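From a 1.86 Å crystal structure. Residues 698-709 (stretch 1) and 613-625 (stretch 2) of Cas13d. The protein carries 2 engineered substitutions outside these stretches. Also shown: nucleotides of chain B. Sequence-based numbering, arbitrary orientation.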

ATOM      1  N   SER A 698      21.321 -24.354   2.048  1.00 28.19           N
ATOM      2  CA  SER A 698      21.115 -25.092   0.784  1.00 27.93           C
ATOM      3  C   SER A 698      19.908 -26.003   0.947  1.00 27.06           C
ATOM      4  O   SER A 698      19.567 -26.323   2.059  1.00 28.13           O
ATOM      5  CB  SER A 698      22.321 -25.878   0.402  1.00 35.40           C
ATOM      6  OG  SER A 698      22.529 -26.930   1.309  1.00 36.16           O
ATOM      7  N   PHE A 699      19.347 -26.466  -0.161  1.00 27.82           N
ATOM      8  CA  PHE A 699      18.195 -27.396  -0.100  1.00 29.43           C
ATOM      9  C   PHE A 699      18.632 -28.691   0.584  1.00 25.41           C
ATOM     10  O   PHE A 699      17.891 -29.254   1.338  1.00 27.44           O
ATOM     11  CB  PHE A 699      17.669 -27.726  -1.492  1.00 31.71           C
ATOM     12  CG  PHE A 699      16.689 -28.865  -1.477  1.00 32.56           C
ATOM     13  CD1 PHE A 699      15.480 -28.744  -0.832  1.00 31.92           C
ATOM     14  CD2 PHE A 699      16.984 -30.062  -2.089  1.00 37.56           C
ATOM     15  CE1 PHE A 699      14.571 -29.783  -0.821  1.00 37.80           C
ATOM     16  CE2 PHE A 699      16.077 -31.102  -2.071  1.00 41.97           C
ATOM     17  CZ  PHE A 699      14.878 -30.963  -1.434  1.00 37.95           C
ATOM     18  N   ASP A 700      19.895 -29.048   0.385  1.00 30.12           N
ATOM     19  CA  ASP A 700      20.535 -30.293   0.884  1.00 34.34           C
ATOM     20  C   ASP A 700      20.429 -30.355   2.406  1.00 34.81           C
ATOM     21  O   ASP A 700      20.230 -31.426   2.921  1.00 35.94           O
ATOM     22  CB  ASP A 700      21.999 -30.345   0.461  1.00 35.98           C
ATOM     23  CG  ASP A 700      22.672 -31.677   0.717  1.00 50.89           C
ATOM     24  OD1 ASP A 700      22.420 -32.592  -0.048  1.00 55.61           O
ATOM     25  OD2 ASP A 700      23.443 -31.774   1.676  1.00 51.47           O
ATOM     26  N   ASP A 701      20.459 -29.209   3.077  1.00 31.86           N
ATOM     27  CA  ASP A 701      20.391 -29.144   4.558  1.00 32.58           C
ATOM     28  C   ASP A 701      19.079 -29.724   5.083  1.00 32.83           C
ATOM     29  O   ASP A 701      19.052 -30.125   6.236  1.00 34.51           O
ATOM     30  CB  ASP A 701      20.411 -27.706   5.054  1.00 32.81           C
ATOM     31  CG  ASP A 701      21.734 -27.016   4.852  1.00 38.26           C
ATOM     32  OD1 ASP A 701      22.696 -27.704   4.543  1.00 41.96           O
ATOM     33  OD2 ASP A 701      21.779 -25.811   4.998  1.00 37.46           O
ATOM     34  N   PHE A 702      18.021 -29.662   4.283  1.00 31.23           N
ATOM     35  CA  PHE A 702      16.668 -30.051   4.750  1.00 29.79           C
ATOM     36  C   PHE A 702      16.188 -31.369   4.166  1.00 30.24           C
ATOM     37  O   PHE A 702      15.120 -31.772   4.534  1.00 37.11           O
ATOM     38  CB  PHE A 702      15.688 -28.951   4.358  1.00 33.88           C
ATOM     39  CG  PHE A 702      16.201 -27.587   4.718  1.00 34.51           C
ATOM     40  CD1 PHE A 702      16.190 -27.159   6.029  1.00 37.23           C
ATOM     41  CD2 PHE A 702      16.775 -26.772   3.769  1.00 32.57           C
ATOM     42  CE1 PHE A 702      16.697 -25.923   6.375  1.00 38.13           C
ATOM     43  CE2 PHE A 702      17.287 -25.542   4.117  1.00 29.54           C
ATOM     44  CZ  PHE A 702      17.243 -25.120   5.416  1.00 32.59           C
ATOM     45  N   LYS A 703      17.007 -32.054   3.387  1.00 36.14           N
ATOM     46  CA  LYS A 703      16.567 -33.293   2.702  1.00 40.20           C
ATOM     47  C   LYS A 703      16.144 -34.376   3.700  1.00 39.34           C
ATOM     48  O   LYS A 703      15.279 -35.148   3.346  1.00 42.22           O
ATOM     49  CB  LYS A 703      17.611 -33.750   1.686  1.00 43.20           C
ATOM     50  CG  LYS A 703      18.768 -34.507   2.304  1.00 49.28           C
ATOM     51  CD  LYS A 703      19.850 -34.872   1.340  1.00 54.88           C
ATOM     52  CE  LYS A 703      21.171 -35.060   2.043  1.00 58.89           C
ATOM     53  NZ  LYS A 703      22.225 -35.449   1.083  1.00 67.33           N
ATOM     54  N   ASN A 704      16.706 -34.409   4.903  1.00 33.95           N
ATOM     55  CA  ASN A 704      16.353 -35.478   5.870  1.00 40.46           C
ATOM     56  C   ASN A 704      15.428 -34.984   6.984  1.00 43.90           C
ATOM     57  O   ASN A 704      15.276 -35.693   7.957  1.00 37.22           O
ATOM     58  CB  ASN A 704      17.588 -36.196   6.402  1.00 45.63           C
ATOM     59  CG  ASN A 704      18.386 -36.805   5.276  1.00 53.86           C
ATOM     60  OD1 ASN A 704      17.837 -37.477   4.417  1.00 56.81           O
ATOM     61  ND2 ASN A 704      19.672 -36.532   5.246  1.00 61.35           N
ATOM     62  N   VAL A 705      14.818 -33.812   6.824  1.00 36.86           N
ATOM     63  CA  VAL A 705      13.920 -33.282   7.886  1.00 35.12           C
ATOM     64  C   VAL A 705      12.750 -34.250   8.016  1.00 34.96           C
ATOM     65  O   VAL A 705      12.316 -34.759   7.006  1.00 35.54           O
ATOM     66  CB  VAL A 705      13.418 -31.873   7.528  1.00 36.09           C
ATOM     67  CG1 VAL A 705      12.704 -31.902   6.203  1.00 43.85           C
ATOM     68  CG2 VAL A 705      12.500 -31.320   8.588  1.00 40.86           C
ATOM     69  N   LYS A 706      12.262 -34.468   9.226  1.00 34.22           N
ATOM     70  CA  LYS A 706      11.120 -35.388   9.393  1.00 39.24           C
ATOM     71  C   LYS A 706       9.843 -34.570   9.551  1.00 38.97           C
ATOM     72  O   LYS A 706       9.628 -34.037  10.623  1.00 41.45           O
ATOM     73  CB  LYS A 706      11.344 -36.288  10.606  1.00 48.78           C
ATOM     74  CG  LYS A 706      11.924 -37.654  10.282  1.00 53.38           C
ATOM     75  CD  LYS A 706      13.372 -37.611   9.934  1.00 62.88           C
ATOM     76  CE  LYS A 706      13.887 -38.909   9.350  1.00 67.25           C
ATOM     77  NZ  LYS A 706      14.564 -38.688   8.054  1.00 65.30           N
ATOM     78  N   GLN A 707       9.029 -34.533   8.504  1.00 35.28           N
ATOM     79  CA  GLN A 707       7.768 -33.765   8.514  1.00 35.19           C
ATOM     80  C   GLN A 707       6.824 -34.339   9.569  1.00 38.10           C
ATOM     81  O   GLN A 707       6.195 -33.571  10.262  1.00 33.53           O
ATOM     82  CB  GLN A 707       7.195 -33.685   7.105  1.00 36.09           C
ATOM     83  CG  GLN A 707       5.794 -33.137   7.059  1.00 35.21           C
ATOM     84  CD  GLN A 707       5.684 -31.657   7.304  1.00 35.26           C
ATOM     85  OE1 GLN A 707       4.631 -31.083   7.127  1.00 39.43           O
ATOM     86  NE2 GLN A 707       6.762 -31.037   7.714  1.00 28.72           N
ATOM     87  N   GLN A 708       6.705 -35.661   9.651  1.00 37.40           N
ATOM     88  CA  GLN A 708       5.904 -36.253  10.746  1.00 40.97           C
ATOM     89  C   GLN A 708       6.874 -36.528  11.893  1.00 39.21           C
ATOM     90  O   GLN A 708       7.077 -37.671  12.209  1.00 41.71           O
ATOM     91  CB  GLN A 708       5.213 -37.522  10.264  1.00 47.01           C
ATOM     92  CG  GLN A 708       4.260 -37.254   9.125  1.00 50.72           C
ATOM     93  CD  GLN A 708       3.252 -38.354   8.948  1.00 53.23           C
ATOM     94  OE1 GLN A 708       2.516 -38.692   9.860  1.00 52.45           O
ATOM     95  NE2 GLN A 708       3.228 -38.917   7.760  1.00 44.57           N
ATOM     96  N   ALA A 709       7.435 -35.477  12.474  1.00 37.22           N
ATOM     97  CA  ALA A 709       8.489 -35.615  13.496  1.00 41.47           C
ATOM     98  C   ALA A 709       7.992 -36.321  14.750  1.00 43.88           C
ATOM     99  O   ALA A 709       6.956 -35.963  15.262  1.00 41.55           O
ATOM    100  CB  ALA A 709       9.042 -34.265  13.844  1.00 43.07           C
TER
ATOM    101  P     A B  49       2.305 -34.133   6.604  1.00 38.27           P
ATOM    102  OP1   A B  49       3.404 -34.837   5.984  1.00 36.39           O
ATOM    103  OP2   A B  49       2.041 -32.639   6.445  1.00 36.95           O
ATOM    104  O5'   A B  49       0.882 -34.770   6.220  1.00 43.39           O
ATOM    105  C5'   A B  49       0.650 -36.190   6.390  1.00 41.35           C
ATOM    106  C4'   A B  49      -0.760 -36.530   5.996  1.00 41.06           C
ATOM    107  O4'   A B  49      -1.669 -35.865   6.893  1.00 38.97           O
ATOM    108  C3'   A B  49      -1.192 -36.107   4.586  1.00 44.89           C
ATOM    109  O3'   A B  49      -0.794 -37.105   3.664  1.00 43.45           O
ATOM    110  C2'   A B  49      -2.694 -35.945   4.743  1.00 50.81           C
ATOM    111  O2'   A B  49      -3.369 -37.180   4.745  1.00 54.84           O
ATOM    112  C1'   A B  49      -2.799 -35.430   6.177  1.00 46.56           C
ATOM    113  N9    A B  49      -2.865 -33.983   6.256  1.00 51.59           N
ATOM    114  C8    A B  49      -1.869 -33.059   6.460  1.00 53.85           C
ATOM    115  N7    A B  49      -2.296 -31.821   6.476  1.00 50.21           N
ATOM    116  C5    A B  49      -3.656 -31.937   6.222  1.00 55.81           C
ATOM    117  C6    A B  49      -4.678 -30.984   6.093  1.00 61.17           C
ATOM    118  N6    A B  49      -4.480 -29.669   6.206  1.00 60.49           N
ATOM    119  N1    A B  49      -5.930 -31.432   5.842  1.00 59.47           N
ATOM    120  C2    A B  49      -6.128 -32.752   5.731  1.00 61.00           C
ATOM    121  N3    A B  49      -5.248 -33.744   5.829  1.00 62.59           N
ATOM    122  C4    A B  49      -4.019 -33.263   6.091  1.00 56.18           C
ATOM    123  P     A B  48       2.707 -29.743  10.301  1.00 36.40           P
ATOM    124  OP1   A B  48       4.127 -29.683   9.884  1.00 35.09           O
ATOM    125  OP2   A B  48       1.690 -28.889   9.664  1.00 34.02           O
ATOM    126  O5'   A B  48       2.153 -31.226  10.094  1.00 38.30           O
ATOM    127  C5'   A B  48       2.941 -32.359  10.449  1.00 35.93           C
ATOM    128  C4'   A B  48       2.076 -33.596  10.426  1.00 35.94           C
ATOM    129  O4'   A B  48       0.934 -33.413  11.301  1.00 40.27           O
ATOM    130  C3'   A B  48       1.448 -33.897   9.064  1.00 36.15           C
ATOM    131  O3'   A B  48       2.371 -34.483   8.174  1.00 35.49           O
ATOM    132  C2'   A B  48       0.284 -34.785   9.469  1.00 37.85           C
ATOM    133  O2'   A B  48       0.862 -36.039   9.760  1.00 39.85           O
ATOM    134  C1'   A B  48      -0.203 -34.058  10.719  1.00 40.82           C
ATOM    135  N9    A B  48      -1.208 -33.056  10.419  1.00 43.84           N
ATOM    136  C8    A B  48      -1.083 -31.688  10.353  1.00 48.10           C
ATOM    137  N7    A B  48      -2.200 -31.069  10.059  1.00 47.37           N
ATOM    138  C5    A B  48      -3.123 -32.097   9.923  1.00 50.12           C
ATOM    139  C6    A B  48      -4.490 -32.098   9.627  1.00 52.63           C
ATOM    140  N6    A B  48      -5.188 -30.989   9.389  1.00 50.47           N
ATOM    141  N1    A B  48      -5.122 -33.292   9.563  1.00 53.94           N
ATOM    142  C2    A B  48      -4.414 -34.404   9.795  1.00 54.30           C
ATOM    143  N3    A B  48      -3.119 -34.532  10.082  1.00 57.91           N
ATOM    144  C4    A B  48      -2.526 -33.325  10.134  1.00 51.85           C
ATOM    145  P     A B  50      -0.322 -36.738   2.192  1.00 51.48           P
ATOM    146  OP1   A B  50       0.300 -37.918   1.592  1.00 52.77           O
ATOM    147  OP2   A B  50       0.502 -35.496   2.239  1.00 55.46           O
ATOM    148  O5'   A B  50      -1.677 -36.261   1.535  1.00 59.62           O
ATOM    149  C5'   A B  50      -2.676 -37.209   1.163  1.00 67.04           C
ATOM    150  C4'   A B  50      -3.850 -36.485   0.565  1.00 71.44           C
ATOM    151  O4'   A B  50      -4.488 -35.696   1.603  1.00 74.09           O
ATOM    152  C3'   A B  50      -3.552 -35.446  -0.517  1.00 77.73           C
ATOM    153  O3'   A B  50      -3.150 -35.908  -1.821  1.00 62.76           O
ATOM    154  C2'   A B  50      -4.854 -34.644  -0.506  1.00 84.61           C
ATOM    155  O2'   A B  50      -5.809 -35.210  -1.380  1.00 91.41           O
ATOM    156  C1'   A B  50      -5.217 -34.648   0.994  1.00 84.78           C
ATOM    157  N9    A B  50      -4.861 -33.390   1.654  1.00 93.49           N
ATOM    158  C8    A B  50      -3.642 -33.005   2.159  1.00 86.24           C
ATOM    159  N7    A B  50      -3.624 -31.777   2.618  1.00 83.18           N
ATOM    160  C5    A B  50      -4.916 -31.317   2.388  1.00 96.95           C
ATOM    161  C6    A B  50      -5.543 -30.089   2.651  1.00 91.38           C
ATOM    162  N6    A B  50      -4.929 -29.058   3.229  1.00 93.59           N
ATOM    163  N1    A B  50      -6.840 -29.956   2.294  1.00 96.82           N
ATOM    164  C2    A B  50      -7.456 -30.992   1.710  1.00 96.50           C
ATOM    165  N3    A B  50      -6.972 -32.195   1.409  1.00102.34           N
ATOM    166  C4    A B  50      -5.683 -32.297   1.783  1.00100.70           C
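Stretch 2, residues 613-625: KGIHGLRNFITNN

An irregular segment can pack on a helix mainly through apolar side chains and backbone atoms, as residues 698-709 and 613-625 of Cas13d illustrate. Stretch 2 begins as a loop, passes H616 at the N-cap position and is helical from G617 to N625, with a wider pi-type turn at 623-625. Stretch 1 has helical backbone angles at 699-701 but lacks the regular bonds. It runs more across the helix than along it, and the contacts follow no simple order: L618 is met by F699, F702, K703 and V705, and Q707 alone spans G617 to N624.

F699 opens the contact. Its ring edge meets I622, CE1 of F699 lying 3.8 Å from CD1 of I622, while its CZ approaches CD2 of L618, also at 3.8 Å. A type I turn from F702 to V705, with V705 N bonded to F702 O at 3.1 Å, then brings the chain around L618: F702 O lies 3.7 Å from L618 CD1, and K703 O 4.0 Å from L618 CD2. K703 points its CA-to-CB bond away, and its NZ forms a salt bridge with D700 OD1 at 3.1 Å.

Beyond the turn, V705 points toward the helix and covers one face of the F621 ring, its CG2 3.8 Å from F621 CE1. The closest CA atoms across the stretches are those of Q707 and G617, 4.9 Å apart; CB of Q707 rests 3.3 Å from G617 O, and a CB on G617 would come tightly against it. Finally, Q708 NE2 reaches within 4.2 Å of G614 CA. Beside this seam, N620 ND2 donates hydrogen bonds to OP1 of nucleotide 49 of chain B (3.0 Å) and OP2 of nucleotide 50 (2.7 Å), so the packed helix also holds the RNA backbone.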

ATOM      1  N   LYS A 613       1.414 -43.871   0.927  1.00 60.83           N
ATOM      2  CA  LYS A 613       1.066 -43.364   2.274  1.00 64.62           C
ATOM      3  C   LYS A 613       2.345 -42.931   2.977  1.00 57.96           C
ATOM      4  O   LYS A 613       3.301 -43.696   2.961  1.00 64.30           O
ATOM      5  CB  LYS A 613       0.423 -44.496   3.075  1.00 72.16           C
ATOM      6  CG  LYS A 613      -0.323 -44.072   4.330  1.00 81.16           C
ATOM      7  CD  LYS A 613      -1.786 -44.436   4.311  1.00 90.71           C
ATOM      8  CE  LYS A 613      -2.114 -45.612   3.413  1.00103.71           C
ATOM      9  NZ  LYS A 613      -3.556 -45.662   3.065  1.00109.96           N
ATOM     10  N   GLY A 614       2.360 -41.704   3.494  1.00 56.59           N
ATOM     11  CA  GLY A 614       3.498 -41.149   4.246  1.00 51.05           C
ATOM     12  C   GLY A 614       4.779 -41.077   3.447  1.00 47.20           C
ATOM     13  O   GLY A 614       5.823 -41.232   4.034  1.00 51.86           O
ATOM     14  N   ILE A 615       4.702 -40.868   2.143  1.00 41.60           N
ATOM     15  CA  ILE A 615       5.965 -40.781   1.365  1.00 41.49           C
ATOM     16  C   ILE A 615       6.224 -39.326   0.959  1.00 35.93           C
ATOM     17  O   ILE A 615       7.248 -39.082   0.367  1.00 38.97           O
ATOM     18  CB  ILE A 615       5.862 -41.690   0.134  1.00 44.54           C
ATOM     19  CG1 ILE A 615       4.830 -41.160  -0.856  1.00 45.59           C
ATOM     20  CG2 ILE A 615       5.548 -43.116   0.551  1.00 51.13           C
ATOM     21  CD1 ILE A 615       5.008 -41.682  -2.247  1.00 54.09           C
ATOM     22  N   HIS A 616       5.329 -38.405   1.296  1.00 36.11           N
ATOM     23  CA  HIS A 616       5.454 -37.001   0.816  1.00 36.81           C
ATOM     24  C   HIS A 616       5.899 -36.034   1.919  1.00 37.19           C
ATOM     25  O   HIS A 616       5.554 -34.868   1.836  1.00 31.06           O
ATOM     26  CB  HIS A 616       4.160 -36.551   0.141  1.00 34.76           C
ATOM     27  CG  HIS A 616       3.855 -37.288  -1.113  1.00 38.79           C
ATOM     28  ND1 HIS A 616       4.694 -37.287  -2.190  1.00 45.00           N
ATOM     29  CD2 HIS A 616       2.811 -38.058  -1.456  1.00 41.73           C
ATOM     30  CE1 HIS A 616       4.180 -38.016  -3.144  1.00 44.20           C
ATOM     31  NE2 HIS A 616       3.032 -38.500  -2.716  1.00 44.93           N
ATOM     32  N   GLY A 617       6.651 -36.503   2.898  1.00 32.42           N
ATOM     33  CA  GLY A 617       7.001 -35.581   3.987  1.00 36.64           C
ATOM     34  C   GLY A 617       7.806 -34.387   3.517  1.00 31.20           C
ATOM     35  O   GLY A 617       7.458 -33.288   3.882  1.00 30.90           O
ATOM     36  N   LEU A 618       8.826 -34.624   2.707  1.00 32.03           N
ATOM     37  CA  LEU A 618       9.693 -33.532   2.220  1.00 31.68           C
ATOM     38  C   LEU A 618       8.882 -32.570   1.348  1.00 36.56           C
ATOM     39  O   LEU A 618       9.040 -31.379   1.501  1.00 29.94           O
ATOM     40  CB  LEU A 618      10.863 -34.139   1.456  1.00 32.77           C
ATOM     41  CG  LEU A 618      11.907 -33.149   0.968  1.00 32.52           C
ATOM     42  CD1 LEU A 618      12.423 -32.298   2.105  1.00 37.35           C
ATOM     43  CD2 LEU A 618      13.036 -33.866   0.281  1.00 33.76           C
ATOM     44  N   ARG A 619       8.020 -33.100   0.491  1.00 28.48           N
ATOM     45  CA  ARG A 619       7.204 -32.223  -0.372  1.00 32.68           C
ATOM     46  C   ARG A 619       6.331 -31.344   0.524  1.00 30.20           C
ATOM     47  O   ARG A 619       6.266 -30.164   0.302  1.00 29.46           O
ATOM     48  CB  ARG A 619       6.304 -33.090  -1.255  1.00 31.18           C
ATOM     49  CG  ARG A 619       5.361 -32.322  -2.168  1.00 32.53           C
ATOM     50  CD  ARG A 619       4.219 -33.192  -2.649  1.00 33.75           C
ATOM     51  NE  ARG A 619       3.276 -33.517  -1.605  1.00 34.14           N
ATOM     52  CZ  ARG A 619       2.205 -34.266  -1.771  1.00 43.00           C
ATOM     53  NH1 ARG A 619       1.925 -34.757  -2.959  1.00 36.46           N
ATOM     54  NH2 ARG A 619       1.416 -34.523  -0.755  1.00 36.74           N
ATOM     55  N   ASN A 620       5.711 -31.948   1.520  1.00 28.70           N
ATOM     56  CA  ASN A 620       4.823 -31.217   2.448  1.00 31.31           C
ATOM     57  C   ASN A 620       5.624 -30.172   3.225  1.00 29.38           C
ATOM     58  O   ASN A 620       5.130 -29.088   3.414  1.00 28.09           O
ATOM     59  CB  ASN A 620       4.063 -32.189   3.341  1.00 30.35           C
ATOM     60  CG  ASN A 620       3.118 -33.067   2.551  1.00 35.78           C
ATOM     61  OD1 ASN A 620       2.785 -32.765   1.424  1.00 31.69           O
ATOM     62  ND2 ASN A 620       2.681 -34.151   3.147  1.00 33.74           N
ATOM     63  N   PHE A 621       6.824 -30.525   3.659  1.00 28.76           N
ATOM     64  CA  PHE A 621       7.651 -29.571   4.429  1.00 27.54           C
ATOM     65  C   PHE A 621       7.976 -28.352   3.563  1.00 25.42           C
ATOM     66  O   PHE A 621       7.840 -27.266   4.039  1.00 28.83           O
ATOM     67  CB  PHE A 621       8.928 -30.247   4.920  1.00 30.39           C
ATOM     68  CG  PHE A 621       9.851 -29.340   5.687  1.00 29.08           C
ATOM     69  CD1 PHE A 621       9.649 -29.096   7.029  1.00 31.48           C
ATOM     70  CD2 PHE A 621      10.912 -28.716   5.066  1.00 28.93           C
ATOM     71  CE1 PHE A 621      10.485 -28.255   7.737  1.00 31.57           C
ATOM     72  CE2 PHE A 621      11.746 -27.876   5.774  1.00 30.49           C
ATOM     73  CZ  PHE A 621      11.534 -27.653   7.106  1.00 30.35           C
ATOM     74  N   ILE A 622       8.389 -28.570   2.324  1.00 24.82           N
ATOM     75  CA  ILE A 622       8.722 -27.462   1.387  1.00 27.15           C
ATOM     76  C   ILE A 622       7.464 -26.638   1.094  1.00 25.99           C
ATOM     77  O   ILE A 622       7.551 -25.434   1.032  1.00 26.00           O
ATOM     78  CB  ILE A 622       9.359 -28.018   0.101  1.00 29.43           C
ATOM     79  CG1 ILE A 622      10.690 -28.707   0.392  1.00 32.59           C
ATOM     80  CG2 ILE A 622       9.531 -26.940  -0.944  1.00 28.17           C
ATOM     81  CD1 ILE A 622      11.788 -27.749   0.717  1.00 36.17           C
ATOM     82  N   THR A 623       6.339 -27.305   0.891  1.00 27.54           N
ATOM     83  CA  THR A 623       5.095 -26.570   0.609  1.00 28.02           C
ATOM     84  C   THR A 623       4.708 -25.691   1.799  1.00 27.15           C
ATOM     85  O   THR A 623       4.457 -24.528   1.594  1.00 26.95           O
ATOM     86  CB  THR A 623       3.954 -27.564   0.357  1.00 27.65           C
ATOM     87  OG1 THR A 623       4.260 -28.325  -0.804  1.00 28.79           O
ATOM     88  CG2 THR A 623       2.620 -26.880   0.203  1.00 34.63           C
ATOM     89  N   ASN A 624       4.681 -26.251   3.000  1.00 24.70           N
ATOM     90  CA  ASN A 624       4.274 -25.491   4.204  1.00 26.30           C
ATOM     91  C   ASN A 624       5.235 -24.355   4.539  1.00 27.45           C
ATOM     92  O   ASN A 624       4.767 -23.323   4.937  1.00 29.05           O
ATOM     93  CB  ASN A 624       4.228 -26.368   5.446  1.00 29.57           C
ATOM     94  CG  ASN A 624       3.146 -27.413   5.387  1.00 37.19           C
ATOM     95  OD1 ASN A 624       2.437 -27.503   4.404  1.00 38.22           O
ATOM     96  ND2 ASN A 624       3.026 -28.195   6.436  1.00 36.88           N
ATOM     97  N   ASN A 625       6.537 -24.584   4.418  1.00 28.81           N
ATOM     98  CA  ASN A 625       7.528 -23.585   4.878  1.00 27.59           C
ATOM     99  C   ASN A 625       8.049 -22.664   3.782  1.00 29.70           C
ATOM    100  O   ASN A 625       8.621 -21.658   4.131  1.00 27.84           O
ATOM    101  CB  ASN A 625       8.668 -24.285   5.596  1.00 27.99           C
ATOM    102  CG  ASN A 625       8.144 -24.937   6.845  1.00 31.07           C
ATOM    103  OD1 ASN A 625       7.892 -24.261   7.822  1.00 35.78           O
ATOM    104  ND2 ASN A 625       7.895 -26.224   6.777  1.00 29.50           N
TER